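Glycinin A3B4 subunit (Glycine max, PDB 2D5F) probably serves as an 11S seed storage globulin, a two-cupin protein laid down as a nitrogen and carbon reserve in the soybean seed. Local coordinates at residues Leu52-Pro60 and Lys235-Gly243; Gln108-His116 and Gly243-Trp251. All coordinates share one frame; numbering follows the deposited sequence. Where two conformers were deposited one is given.

Contact 1: Leu52-Pro60 and Lys235-Gly243; sequences LNRNGLHLP and KQIVTVEGG. With CO3 (carbonate ion), chain E.
Leu-57 and Val-238 face each other as an antiparallel hydrogen-bonded pair: Leu-57 N gives its proton to Val-238 O at 2.7 Å, and Val-238 N returns the bond to Leu-57 O. Val-240 N to Asn-55 O and Leu-59 N to Gln-236 O extend the ladder at its two ends. Between these rungs the backbones close in, and Gly-56 CA sends a C-H toward Val-238 O at 3.4 Å. On the face of Leu-57 and Val-238, the two side chains run alongside one another, with Leu-57 CB 3.7 Å from CG2 of Val-240. Leu-59 crosses Val-238 at about a right angle, its CD2 meeting CG2 of that valine. Asn-469 and Ser-470 of a second subunit pack on this apolar patch.

Strand 237-239 thus adds an edge to a sheet of the N-terminal cupin barrel, pairing with strand 56-62, which also pairs with strand 131-135. His-58 and Ile-237 occupy the other face. With CG of His-58 trans to its backbone nitrogen (chi1 -174°), the ring puts ND1 2.7 Å from O1 of the carbonate ion, in a hydrogen bond with an N-H...O angle of 163°. CD2 of the ring approaches Ile-237 CG1 obliquely at 4.0 Å. Tyr-164 holds NE2 on the far side, while Thr-133, Arg-50 and Tyr-131 also bond the carbonate. Beside the Gly-56 and Thr-239 pair, a water gives a proton to Arg-54 O and accepts one from Thr-239 OG1 at 2.8 Å.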
loop_
_atom_site.group_PDB
_atom_site.type_symbol
_atom_site.label_atom_id
_atom_site.label_comp_id
_atom_site.label_asym_id
_atom_site.label_seq_id
_atom_site.Cartn_x
_atom_site.Cartn_y
_atom_site.Cartn_z
ATOM N N LEU B 52 -20.066 -2.289 34.785
ATOM C CA LEU B 52 -20.780 -1.035 34.934
ATOM C C LEU B 52 -22.138 -1.410 35.491
ATOM O O LEU B 52 -22.907 -2.114 34.841
ATOM C CB LEU B 52 -20.968 -0.337 33.583
ATOM C CG LEU B 52 -19.783 0.350 32.898
ATOM C CD1 LEU B 52 -18.603 -0.600 32.785
ATOM C CD2 LEU B 52 -20.227 0.833 31.521
ATOM N N ASN B 53 -22.422 -0.963 36.703
ATOM C CA ASN B 53 -23.708 -1.251 37.309
ATOM C C ASN B 53 -24.763 -0.368 36.648
ATOM O O ASN B 53 -24.443 0.449 35.781
ATOM C CB ASN B 53 -23.635 -0.994 38.813
ATOM C CG ASN B 53 -22.803 -2.039 39.537
ATOM O OD1 ASN B 53 -22.212 -1.768 40.582
ATOM N ND2 ASN B 53 -22.767 -3.247 38.989
ATOM N N ARG B 54 -26.017 -0.549 37.048
ATOM C CA ARG B 54 -27.128 0.226 36.504
ATOM C C ARG B 54 -26.779 1.713 36.548
ATOM O O ARG B 54 -26.324 2.223 37.577
ATOM C CB ARG B 54 -28.397 -0.054 37.314
ATOM C CG ARG B 54 -29.686 0.424 36.672
ATOM C CD ARG B 54 -30.875 -0.304 37.282
ATOM N NE ARG B 54 -32.151 0.127 36.719
ATOM C CZ ARG B 54 -32.668 1.340 36.883
ATOM N NH1 ARG B 54 -32.019 2.252 37.595
ATOM N NH2 ARG B 54 -33.840 1.639 36.341
ATOM N N ASN B 55 -26.983 2.397 35.427
ATOM C CA ASN B 55 -26.679 3.821 35.317
ATOM C C ASN B 55 -25.186 4.090 35.516
ATOM O O ASN B 55 -24.784 5.220 35.796
ATOM C CB ASN B 55 -27.474 4.631 36.350
ATOM C CG ASN B 55 -28.950 4.753 36.002
ATOM O OD1 ASN B 55 -29.685 5.486 36.661
ATOM N ND2 ASN B 55 -29.390 4.037 34.973
ATOM N N GLY B 56 -24.369 3.051 35.369
ATOM C CA GLY B 56 -22.937 3.210 35.552
ATOM C C GLY B 56 -22.239 3.916 34.401
ATOM O O GLY B 56 -22.467 3.593 33.237
ATOM N N LEU B 57 -21.386 4.881 34.736
ATOM C CA LEU B 57 -20.645 5.644 33.742
ATOM C C LEU B 57 -19.144 5.549 33.988
ATOM O O LEU B 57 -18.641 5.967 35.031
ATOM C CB LEU B 57 -21.075 7.114 33.772
ATOM C CG LEU B 57 -20.233 8.121 32.976
ATOM C CD1 LEU B 57 -20.389 7.893 31.478
ATOM C CD2 LEU B 57 -20.675 9.535 33.328
ATOM N N HIS B 58 -18.430 4.987 33.021
ATOM C CA HIS B 58 -16.986 4.862 33.126
ATOM C C HIS B 58 -16.415 6.183 32.622
ATOM O O HIS B 58 -16.511 6.494 31.436
ATOM C CB HIS B 58 -16.499 3.695 32.265
ATOM C CG HIS B 58 -15.040 3.403 32.408
ATOM N ND1 HIS B 58 -14.390 2.470 31.630
ATOM C CD2 HIS B 58 -14.106 3.905 33.251
ATOM C CE1 HIS B 58 -13.120 2.411 31.988
ATOM N NE2 HIS B 58 -12.922 3.272 32.971
ATOM N N LEU B 59 -15.832 6.959 33.528
ATOM C CA LEU B 59 -15.271 8.263 33.187
ATOM C C LEU B 59 -14.247 8.208 32.054
ATOM O O LEU B 59 -13.456 7.267 31.948
ATOM C CB LEU B 59 -14.655 8.910 34.429
ATOM C CG LEU B 59 -15.622 9.058 35.617
ATOM C CD1 LEU B 59 -14.937 9.816 36.748
ATOM C CD2 LEU B 59 -16.881 9.792 35.173
ATOM N N PRO B 60 -14.245 9.234 31.194
ATOM C CA PRO B 60 -13.320 9.305 30.053
ATOM C C PRO B 60 -11.841 9.100 30.370
ATOM O O PRO B 60 -11.298 9.693 31.304
ATOM C CB PRO B 60 -13.613 10.682 29.449
ATOM C CG PRO B 60 -14.112 11.477 30.623
ATOM C CD PRO B 60 -15.004 10.490 31.339
ATOM N N LYS B 235 -14.522 7.627 42.435
ATOM C CA LYS B 235 -13.547 6.833 41.685
ATOM C C LYS B 235 -13.908 6.814 40.195
ATOM O O LYS B 235 -14.840 7.508 39.784
ATOM C CB LYS B 235 -13.431 5.416 42.265
ATOM C CG LYS B 235 -12.940 5.429 43.722
ATOM C CD LYS B 235 -12.724 4.034 44.294
ATOM C CE LYS B 235 -12.534 4.082 45.809
ATOM N NZ LYS B 235 -11.454 5.027 46.228
ATOM N N GLN B 236 -13.176 6.026 39.402
ATOM C CA GLN B 236 -13.351 5.967 37.941
ATOM C C GLN B 236 -14.678 5.534 37.305
ATOM O O GLN B 236 -14.895 5.765 36.112
ATOM C CB GLN B 236 -12.217 5.138 37.323
ATOM C CG GLN B 236 -12.004 3.797 37.975
ATOM C CD GLN B 236 -10.832 3.807 38.937
ATOM O OE1 GLN B 236 -9.751 3.306 38.621
ATOM N NE2 GLN B 236 -11.037 4.389 40.113
ATOM N N ILE B 237 -15.545 4.878 38.062
ATOM C CA ILE B 237 -16.844 4.480 37.527
ATOM C C ILE B 237 -17.886 5.053 38.480
ATOM O O ILE B 237 -17.941 4.684 39.655
ATOM C CB ILE B 237 -17.013 2.949 37.444
ATOM C CG1 ILE B 237 -15.982 2.356 36.478
ATOM C CG2 ILE B 237 -18.414 2.610 36.947
ATOM C CD1 ILE B 237 -16.118 0.857 36.279
ATOM N N VAL B 238 -18.696 5.968 37.969
ATOM C CA VAL B 238 -19.707 6.617 38.783
ATOM C C VAL B 238 -21.134 6.224 38.418
ATOM O O VAL B 238 -21.391 5.678 37.340
ATOM C CB VAL B 238 -19.583 8.140 38.660
ATOM C CG1 VAL B 238 -18.148 8.561 38.950
ATOM C CG2 VAL B 238 -20.010 8.585 37.266
ATOM N N THR B 239 -22.059 6.506 39.331
ATOM C CA THR B 239 -23.464 6.220 39.103
ATOM C C THR B 239 -24.132 7.533 38.714
ATOM O O THR B 239 -24.012 8.532 39.426
ATOM C CB THR B 239 -24.148 5.676 40.369
ATOM O OG1 THR B 239 -23.544 4.433 40.743
ATOM C CG2 THR B 239 -25.631 5.463 40.115
ATOM N N VAL B 240 -24.820 7.531 37.577
ATOM C CA VAL B 240 -25.506 8.725 37.105
ATOM C C VAL B 240 -26.934 8.682 37.643
ATOM O O VAL B 240 -27.777 7.930 37.144
ATOM C CB VAL B 240 -25.541 8.788 35.559
ATOM C CG1 VAL B 240 -26.210 10.082 35.102
ATOM C CG2 VAL B 240 -24.127 8.698 35.005
ATOM N N GLU B 241 -27.192 9.482 38.674
ATOM C CA GLU B 241 -28.512 9.523 39.287
ATOM C C GLU B 241 -29.508 10.138 38.320
ATOM O O GLU B 241 -29.284 11.227 37.791
ATOM C CB GLU B 241 -28.478 10.340 40.579
ATOM C CG GLU B 241 -29.666 10.080 41.495
ATOM C CD GLU B 241 -29.766 11.082 42.630
ATOM O OE1 GLU B 241 -28.750 11.306 43.326
ATOM O OE2 GLU B 241 -30.868 11.643 42.829
ATOM N N GLY B 242 -30.606 9.426 38.089
ATOM C CA GLY B 242 -31.627 9.912 37.182
ATOM C C GLY B 242 -31.397 9.448 35.756
ATOM O O GLY B 242 -32.212 9.715 34.867
ATOM N N GLY B 243 -30.285 8.748 35.537
ATOM C CA GLY B 243 -29.966 8.258 34.209
ATOM C C GLY B 243 -29.296 9.325 33.368
ATOM O O GLY B 243 -29.496 10.519 33.595
HETATM C C CO3 E . -15.288 -0.114 29.578
HETATM O O1 CO3 E . -15.872 0.917 30.040
HETATM O O2 CO3 E . -14.029 -0.069 29.353
HETATM O O3 CO3 E . -15.969 -1.183 29.342
HETATM O O HOH W 1 -23.985 2.508 38.726
#

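Contact 2: Gln108-His116 and Gly243-Trp251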
loop_
_atom_site.group_PDB
_atom_site.type_symbol
_atom_site.label_atom_id
_atom_site.label_comp_id
_atom_site.label_asym_id
_atom_site.label_seq_id
_atom_site.Cartn_x
_atom_site.Cartn_y
_atom_site.Cartn_z
ATOM N N GLN B 108 -28.023 23.556 21.808
ATOM C CA GLN B 108 -28.227 23.312 23.230
ATOM C C GLN B 108 -27.097 22.380 23.675
ATOM O O GLN B 108 -26.707 22.354 24.841
ATOM C CB GLN B 108 -29.591 22.655 23.462
ATOM C CG GLN B 108 -29.874 22.271 24.907
ATOM C CD GLN B 108 -29.340 20.896 25.266
ATOM O OE1 GLN B 108 -29.793 19.883 24.726
ATOM N NE2 GLN B 108 -28.372 20.851 26.177
ATOM N N ASP B 109 -26.587 21.613 22.718
ATOM C CA ASP B 109 -25.480 20.694 22.945
ATOM C C ASP B 109 -25.105 20.027 21.632
ATOM O O ASP B 109 -25.929 19.894 20.724
ATOM C CB ASP B 109 -25.843 19.603 23.963
ATOM C CG ASP B 109 -24.631 18.751 24.364
ATOM O OD1 ASP B 109 -24.810 17.633 24.886
ATOM O OD2 ASP B 109 -23.487 19.204 24.168
ATOM N N SER B 110 -23.845 19.627 21.536
ATOM C CA SER B 110 -23.343 18.928 20.367
ATOM C C SER B 110 -22.158 18.109 20.851
ATOM O O SER B 110 -21.464 18.497 21.794
ATOM C CB SER B 110 -22.918 19.909 19.263
ATOM O OG SER B 110 -21.826 20.714 19.662
ATOM N N HIS B 111 -21.959 16.955 20.230
ATOM C CA HIS B 111 -20.859 16.071 20.588
ATOM C C HIS B 111 -20.637 15.101 19.436
ATOM O O HIS B 111 -21.291 15.215 18.399
ATOM C CB HIS B 111 -21.173 15.321 21.896
ATOM C CG HIS B 111 -22.481 14.587 21.892
ATOM N ND1 HIS B 111 -22.686 13.429 21.171
ATOM C CD2 HIS B 111 -23.635 14.823 22.558
ATOM C CE1 HIS B 111 -23.910 12.982 21.398
ATOM N NE2 HIS B 111 -24.508 13.809 22.236
ATOM N N GLN B 112 -19.716 14.161 19.599
ATOM C CA GLN B 112 -19.454 13.210 18.529
ATOM C C GLN B 112 -20.392 12.013 18.595
ATOM O O GLN B 112 -21.124 11.835 19.565
ATOM C CB GLN B 112 -17.975 12.771 18.539
ATOM C CG GLN B 112 -17.042 13.890 18.092
ATOM C CD GLN B 112 -15.564 13.520 18.077
ATOM O OE1 GLN B 112 -14.705 14.392 17.926
ATOM N NE2 GLN B 112 -15.261 12.237 18.230
ATOM N N LYS B 113 -20.372 11.208 17.540
ATOM C CA LYS B 113 -21.229 10.038 17.428
ATOM C C LYS B 113 -21.269 9.133 18.655
ATOM O O LYS B 113 -20.243 8.859 19.281
ATOM C CB LYS B 113 -20.814 9.216 16.207
ATOM C CG LYS B 113 -21.688 7.988 15.959
ATOM C CD LYS B 113 -21.221 7.213 14.736
ATOM C CE LYS B 113 -22.126 6.017 14.466
ATOM N NZ LYS B 113 -21.818 5.395 13.149
ATOM N N ILE B 114 -22.470 8.674 18.994
ATOM C CA ILE B 114 -22.657 7.766 20.115
ATOM C C ILE B 114 -22.852 6.388 19.510
ATOM O O ILE B 114 -23.712 6.201 18.651
ATOM C CB ILE B 114 -23.912 8.122 20.953
ATOM C CG1 ILE B 114 -23.749 9.515 21.567
ATOM C CG2 ILE B 114 -24.131 7.078 22.045
ATOM C CD1 ILE B 114 -22.489 9.676 22.405
ATOM N N ARG B 115 -22.044 5.429 19.943
ATOM C CA ARG B 115 -22.145 4.080 19.418
ATOM C C ARG B 115 -22.731 3.158 20.473
ATOM O O ARG B 115 -22.320 3.181 21.633
ATOM C CB ARG B 115 -20.766 3.572 18.984
ATOM C CG ARG B 115 -20.060 4.454 17.945
ATOM C CD ARG B 115 -18.728 4.956 18.493
ATOM N NE ARG B 115 -18.021 5.872 17.594
ATOM C CZ ARG B 115 -17.350 5.504 16.507
ATOM N NH1 ARG B 115 -16.746 6.419 15.763
ATOM N NH2 ARG B 115 -17.276 4.226 16.164
ATOM N N HIS B 116 -23.699 2.348 20.065
ATOM C CA HIS B 116 -24.350 1.414 20.966
ATOM C C HIS B 116 -23.731 0.033 20.848
ATOM O O HIS B 116 -23.278 -0.358 19.774
ATOM C CB HIS B 116 -25.841 1.335 20.636
ATOM C CG HIS B 116 -26.582 2.607 20.900
ATOM N ND1 HIS B 116 -27.143 2.901 22.124
ATOM C CD2 HIS B 116 -26.815 3.683 20.111
ATOM C CE1 HIS B 116 -27.690 4.102 22.077
ATOM N NE2 HIS B 116 -27.504 4.598 20.867
ATOM N N GLY B 243 -30.285 8.748 35.537
ATOM C CA GLY B 243 -29.966 8.258 34.209
ATOM C C GLY B 243 -29.296 9.325 33.368
ATOM O O GLY B 243 -29.496 10.519 33.595
ATOM N N LEU B 244 -28.503 8.901 32.392
ATOM C CA LEU B 244 -27.798 9.836 31.520
ATOM C C LEU B 244 -28.567 10.104 30.227
ATOM O O LEU B 244 -29.226 9.215 29.686
ATOM C CB LEU B 244 -26.413 9.279 31.168
ATOM C CG LEU B 244 -25.486 10.119 30.283
ATOM C CD1 LEU B 244 -24.773 11.178 31.128
ATOM C CD2 LEU B 244 -24.466 9.199 29.617
ATOM N N SER B 245 -28.469 11.335 29.735
ATOM C CA SER B 245 -29.123 11.723 28.490
ATOM C C SER B 245 -28.094 12.314 27.532
ATOM O O SER B 245 -27.366 13.246 27.890
ATOM C CB SER B 245 -30.214 12.771 28.744
ATOM O OG SER B 245 -31.224 12.263 29.597
ATOM N N VAL B 246 -28.033 11.766 26.323
ATOM C CA VAL B 246 -27.118 12.251 25.295
ATOM C C VAL B 246 -27.894 12.267 23.990
ATOM O O VAL B 246 -28.952 11.656 23.889
ATOM C CB VAL B 246 -25.882 11.326 25.106
ATOM C CG1 VAL B 246 -25.157 11.128 26.429
ATOM C CG2 VAL B 246 -26.316 9.987 24.520
ATOM N N ILE B 247 -27.370 12.961 22.990
ATOM C CA ILE B 247 -28.039 13.018 21.701
ATOM C C ILE B 247 -27.836 11.686 20.990
ATOM O O ILE B 247 -26.701 11.225 20.841
ATOM C CB ILE B 247 -27.461 14.142 20.829
ATOM C CG1 ILE B 247 -27.530 15.472 21.586
ATOM C CG2 ILE B 247 -28.242 14.246 19.530
ATOM C CD1 ILE B 247 -26.768 16.594 20.918
ATOM N N SER B 248 -28.933 11.059 20.571
ATOM C CA SER B 248 -28.858 9.785 19.863
ATOM C C SER B 248 -30.224 9.369 19.329
ATOM O O SER B 248 -31.239 9.530 20.005
ATOM C CB SER B 248 -28.310 8.688 20.780
ATOM O OG SER B 248 -28.086 7.487 20.057
ATOM N N PRO B 249 -30.265 8.835 18.094
ATOM C CA PRO B 249 -31.522 8.395 17.475
ATOM C C PRO B 249 -32.186 7.294 18.292
ATOM O O PRO B 249 -33.400 7.121 18.265
ATOM C CB PRO B 249 -31.073 7.900 16.100
ATOM C CG PRO B 249 -29.869 8.758 15.809
ATOM C CD PRO B 249 -29.150 8.744 17.134
ATOM N N LYS B 250 -31.364 6.552 19.020
ATOM C CA LYS B 250 -31.822 5.452 19.855
ATOM C C LYS B 250 -31.284 5.707 21.258
ATOM O O LYS B 250 -30.079 5.907 21.432
ATOM C CB LYS B 250 -31.264 4.139 19.299
ATOM C CG LYS B 250 -31.365 2.934 20.218
ATOM C CD LYS B 250 -30.490 1.800 19.688
ATOM C CE LYS B 250 -30.492 0.607 20.624
ATOM N NZ LYS B 250 -31.866 0.059 20.793
ATOM N N TRP B 251 -32.166 5.719 22.255
ATOM C CA TRP B 251 -31.722 5.956 23.624
ATOM C C TRP B 251 -32.843 5.775 24.639
ATOM O O TRP B 251 -32.793 4.871 25.475
ATOM C CB TRP B 251 -31.129 7.366 23.743
ATOM C CG TRP B 251 -30.338 7.581 24.998
ATOM C CD1 TRP B 251 -30.767 8.169 26.153
ATOM C CD2 TRP B 251 -28.978 7.190 25.229
ATOM N NE1 TRP B 251 -29.758 8.169 27.090
ATOM C CE2 TRP B 251 -28.649 7.576 26.549
ATOM C CE3 TRP B 251 -28.006 6.550 24.447
ATOM C CZ2 TRP B 251 -27.387 7.342 27.107
ATOM C CZ3 TRP B 251 -26.748 6.317 25.002
ATOM C CH2 TRP B 251 -26.452 6.714 26.321
HETATM O O HOH W 2 -26.259 6.798 18.214
#
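His-111 and Ile-247 bring a strand and a loop together without any beta ladder: the closest alpha carbons, those of Ile-114 and Ser-248, are 6.5 Å apart, and one backbone N-H, that of Ile-247, is hydrogen-bonded across the gap. The strand belongs to a cupin beta barrel and carries a classic beta bulge, where Gln-108 and Asp-109 both face Lys-91. Ile-247 N reaches NE2 of His-111 at 3.1 Å, in the ring plane but bent, with 143° at the proton. With CG of His-111 between the backbone N and the carbonyl carbon (chi1 54°), ND1 donates to the carbonyl O of Gln-112 while NE2 faces Ile-247, so the imidazole is gripped at both ends and its rotation fixed. The side chain of Ile-247 passes the NE2 end of the ring and lays CD1 3.4 Å from Asp-109 O. A leucine in place of His-111 would probably leave the N-H of Ile-247 without its acceptor and the Gln-112 carbonyl without its donor.

CG1 of Ile-114 covers the carbonyl O of Ile-247, buried without a hydrogen-bond partner, and rests 3.9 Å from CG2 of Val-246; its CG2 meets CZ3 of Trp-251, the two side chains roughly perpendicular. The indole is held by NE1, which donates to Leu-244 O, and CG2 of Val-246 lies over its face toward the rim. CE1 of His-116 touches CE3 of Trp-251 at 3.4 Å, rim to rim with the planes at 58°. Two other subunits close in: Asp-109 forms a salt bridge with Lys-482 of the second, and Ile-247 packs on Tyr-344 of the third. Over one face of the His-116 imidazole, CD of Lys-250 makes a CH-pi contact 4.1 Å from the ring centroid, almost on the normal.

The two contacts lie about 16 Å apart, centre to centre, on the same side of the chain's centre, and they share Gly-243. In chain order the segments alternate: 52-60, 108-116, 235-243, 243-251. One continuous run, 235-251, therefore serves both, first pairing as a strand with 56-62 and then crossing as a loop to strand 107-118. Those two strands belong to one curled antiparallel sheet of the N-terminal cupin domain, linked through strands 131-135 and 75-80. A mid-chain run is in this way laid along a sheet whose other strands come earlier in the sequence. Both contacts also touch the second subunit, so the same run lies beside an interface of the six-chain assembly.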